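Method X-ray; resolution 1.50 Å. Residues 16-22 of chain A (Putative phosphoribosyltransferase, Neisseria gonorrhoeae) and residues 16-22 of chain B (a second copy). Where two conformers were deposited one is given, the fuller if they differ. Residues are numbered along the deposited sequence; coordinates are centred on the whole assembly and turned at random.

Chain A (16-22) TYDDIHR
Chain B, residues 16-22: TYDDIHR

Two copies of one stretch, Thr-Tyr-Asp-Asp-Ile-His-Arg, meet across an exact two-fold axis, so every contact off the axis occurs twice, and the Tyr17 pair meets itself on it. In each chain residue 16 is extended (phi/psi -76/163) and residues 17-22 form a helix that continues later in the chain, with phi between -51 and -72 and psi between -39 and -46. The helix axes approach to 11.4 Å, and their N-to-C directions differ by 129°. The backbones come nearest at the first helical turn, where A:Tyr17 CA lies 6.3 Å from B:Tyr17 CA.

Each helix starts with the same cap. A:Thr16, chi1 68° (p), accepts at OG1 from A:Asp19 N at 2.9 Å, while A:Thr16 N donates to A:Asp19 OD2 at 3.0 Å; A:Asp19 has chi1 -72° (m). This reciprocal pair satisfies a first-turn amide that has no helical carbonyl to bind, and B:Thr16 and B:Asp19 repeat it. The i to i+4 pattern follows, with A:Ile20 N to A:Thr16 O at 3.2 Å, A:His21 N to A:Tyr17 O at 2.9 Å and A:Arg22 N to A:Asp18 O at 3.0 Å.

The tyrosines carry most of the 326 Å² buried between the stretches. Both point CA-to-CB toward the partner, with chi1 -79° (m) and chi2 -71°, and A:Tyr17 CB meets B:Tyr17 CB at 3.3 Å. Their rings are nearly parallel, planes at 16°, but slid apart with centroids 5.5 Å from each other, so they barely overlap. Each ring instead reaches along the partner helix to its histidine: A:Tyr17 OH hydrogen-bonds B:His21 ND1 at 2.7 Å, and B:Tyr17 OH hydrogen-bonds A:His21 ND1 at 2.7 Å. The histidines, chi1 -174° (t) and chi2 103°, also point toward the partner; each meets the hydroxyl at its ring edge, and the Tyr and His planes are inclined at 58°. A:His21 NE2 and B:His21 NE2 are bonded elsewhere in the structure.

A:Asp18 and B:Asp18 leave CA sideways, but the carboxylate end, with chi1 -71° (m) and chi2 -8°, comes nearer to the partner. B:Asp18 OD1 sits 3.4 Å from A:Tyr17 CD2, near the ring plane. B:Asp18 OD1 accepts from the oxygen of water 1 at 2.7 Å, and that oxygen accepts from A:Tyr17 N at 3.0 Å, linking the carboxylate to the first amide of the opposing helix. The oxygen of water 2 similarly bridges A:Asp18 OD1 (2.7 Å) and B:Tyr17 N (3.0 Å). A:Ile20 and B:Ile20, chi1 -72° (m) and chi2 169° (t), and exposed A:Arg22 and B:Arg22, chi1 -61° (m), make no contact with the other stretch.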

# COMPACT_ATOMS: atom_id res chain seq x y z
N THR A 16 11.60 -11.00 -7.55
CA THR A 16 11.20 -9.88 -8.38
C THR A 16 9.76 -9.46 -8.06
O THR A 16 9.00 -10.21 -7.43
CB THR A 16 11.30 -10.23 -9.88
OG1 THR A 16 10.31 -11.21 -10.21
CG2 THR A 16 12.69 -10.77 -10.22
N TYR A 17 9.39 -8.25 -8.49
CA TYR A 17 8.00 -7.84 -8.38
C TYR A 17 7.08 -8.86 -9.04
O TYR A 17 6.04 -9.22 -8.49
CB TYR A 17 7.78 -6.47 -9.01
CG TYR A 17 8.20 -5.28 -8.17
CD1 TYR A 17 7.49 -4.91 -7.03
CD2 TYR A 17 9.28 -4.48 -8.56
CE1 TYR A 17 7.87 -3.81 -6.27
CE2 TYR A 17 9.67 -3.38 -7.80
CZ TYR A 17 8.96 -3.05 -6.66
OH TYR A 17 9.34 -1.95 -5.91
N ASP A 18 7.45 -9.33 -10.24
CA ASP A 18 6.61 -10.28 -10.95
C ASP A 18 6.52 -11.62 -10.23
O ASP A 18 5.45 -12.24 -10.21
CB ASP A 18 7.13 -10.50 -12.37
CG ASP A 18 6.92 -9.29 -13.28
OD1 ASP A 18 6.22 -8.34 -12.87
OD2 ASP A 18 7.45 -9.30 -14.41
N ASP A 19 7.63 -12.08 -9.65
CA ASP A 19 7.59 -13.29 -8.82
C ASP A 19 6.50 -13.18 -7.77
O ASP A 19 5.72 -14.11 -7.54
CB ASP A 19 8.93 -13.53 -8.11
CG ASP A 19 10.05 -13.98 -9.03
OD1 ASP A 19 9.80 -14.62 -10.07
OD2 ASP A 19 11.22 -13.71 -8.66
N ILE A 20 6.45 -12.03 -7.10
CA ILE A 20 5.51 -11.85 -6.00
C ILE A 20 4.08 -11.74 -6.53
O ILE A 20 3.15 -12.33 -5.97
CB ILE A 20 5.94 -10.62 -5.18
CG1 ILE A 20 7.20 -11.00 -4.39
CG2 ILE A 20 4.80 -10.09 -4.29
CD1 ILE A 20 7.90 -9.83 -3.73
N HIS A 21 3.90 -11.01 -7.64
CA HIS A 21 2.59 -10.93 -8.29
C HIS A 21 2.03 -12.32 -8.59
O HIS A 21 0.85 -12.58 -8.34
CB HIS A 21 2.72 -10.09 -9.56
CG HIS A 21 1.42 -9.81 -10.26
ND1 HIS A 21 0.79 -8.59 -10.18
CD2 HIS A 21 0.65 -10.58 -11.06
CE1 HIS A 21 -0.32 -8.62 -10.90
NE2 HIS A 21 -0.42 -9.82 -11.44
N ARG A 22 2.87 -13.23 -9.11
CA ARG A 22 2.41 -14.57 -9.43
C ARG A 22 1.99 -15.33 -8.17
O ARG A 22 1.00 -16.09 -8.20
CB ARG A 22 3.50 -15.34 -10.18
CG ARG A 22 3.91 -14.72 -11.51
CD ARG A 22 5.11 -15.43 -12.12
NE ARG A 22 5.71 -14.65 -13.21
CZ ARG A 22 5.31 -14.71 -14.48
NH1 ARG A 22 4.32 -15.52 -14.83
NH2 ARG A 22 5.91 -13.96 -15.40
N THR B 16 5.63 -1.82 -16.66
CA THR B 16 6.00 -2.92 -15.77
C THR B 16 6.18 -2.40 -14.35
O THR B 16 6.32 -1.20 -14.11
CB THR B 16 7.29 -3.60 -16.24
OG1 THR B 16 8.40 -2.71 -16.07
CG2 THR B 16 7.19 -4.03 -17.71
N TYR B 17 6.18 -3.33 -13.39
CA TYR B 17 6.52 -2.96 -12.02
C TYR B 17 7.87 -2.27 -11.96
O TYR B 17 8.04 -1.25 -11.28
CB TYR B 17 6.54 -4.18 -11.10
CG TYR B 17 5.18 -4.68 -10.64
CD1 TYR B 17 4.43 -3.96 -9.72
CD2 TYR B 17 4.69 -5.91 -11.07
CE1 TYR B 17 3.19 -4.42 -9.28
CE2 TYR B 17 3.46 -6.38 -10.63
CZ TYR B 17 2.71 -5.64 -9.74
OH TYR B 17 1.49 -6.10 -9.30
N ASP B 18 8.86 -2.81 -12.68
CA ASP B 18 10.20 -2.23 -12.66
C ASP B 18 10.22 -0.84 -13.30
O ASP B 18 10.94 0.05 -12.81
CB ASP B 18 11.19 -3.14 -13.38
CG ASP B 18 11.50 -4.41 -12.60
OD1 ASP B 18 11.07 -4.53 -11.43
OD2 ASP B 18 12.17 -5.30 -13.16
N ASP B 19 9.48 -0.65 -14.39
CA ASP B 19 9.34 0.69 -14.98
C ASP B 19 8.93 1.69 -13.92
O ASP B 19 9.48 2.80 -13.82
CB ASP B 19 8.30 0.71 -16.10
CG ASP B 19 8.74 -0.00 -17.37
OD1 ASP B 19 9.95 -0.07 -17.67
OD2 ASP B 19 7.82 -0.46 -18.09
N ILE B 20 7.94 1.33 -13.11
CA ILE B 20 7.40 2.25 -12.12
C ILE B 20 8.39 2.46 -10.99
O ILE B 20 8.59 3.59 -10.53
CB ILE B 20 6.03 1.71 -11.64
CG1 ILE B 20 5.02 1.91 -12.78
CG2 ILE B 20 5.60 2.36 -10.31
CD1 ILE B 20 3.70 1.20 -12.56
N HIS B 21 9.04 1.38 -10.54
CA HIS B 21 10.09 1.49 -9.53
C HIS B 21 11.16 2.50 -9.94
O HIS B 21 11.59 3.33 -9.13
CB HIS B 21 10.70 0.11 -9.29
CG HIS B 21 11.69 0.05 -8.17
ND1 HIS B 21 11.39 -0.47 -6.93
CD2 HIS B 21 12.99 0.43 -8.11
CE1 HIS B 21 12.46 -0.41 -6.16
NE2 HIS B 21 13.44 0.13 -6.85
N ARG B 22 11.59 2.46 -11.21
CA ARG B 22 12.62 3.39 -11.68
C ARG B 22 12.12 4.84 -11.65
O ARG B 22 12.88 5.76 -11.31
CB ARG B 22 13.07 3.01 -13.09
CG ARG B 22 13.68 1.63 -13.21
CD ARG B 22 13.95 1.24 -14.66
NE ARG B 22 14.23 -0.18 -14.80
CZ ARG B 22 15.44 -0.73 -14.68
NH1 ARG B 22 16.49 0.03 -14.41
NH2 ARG B 22 15.59 -2.04 -14.82
O HOH W 1 11.55 -6.85 -10.08
O HOH W 2 5.92 -6.15 -14.46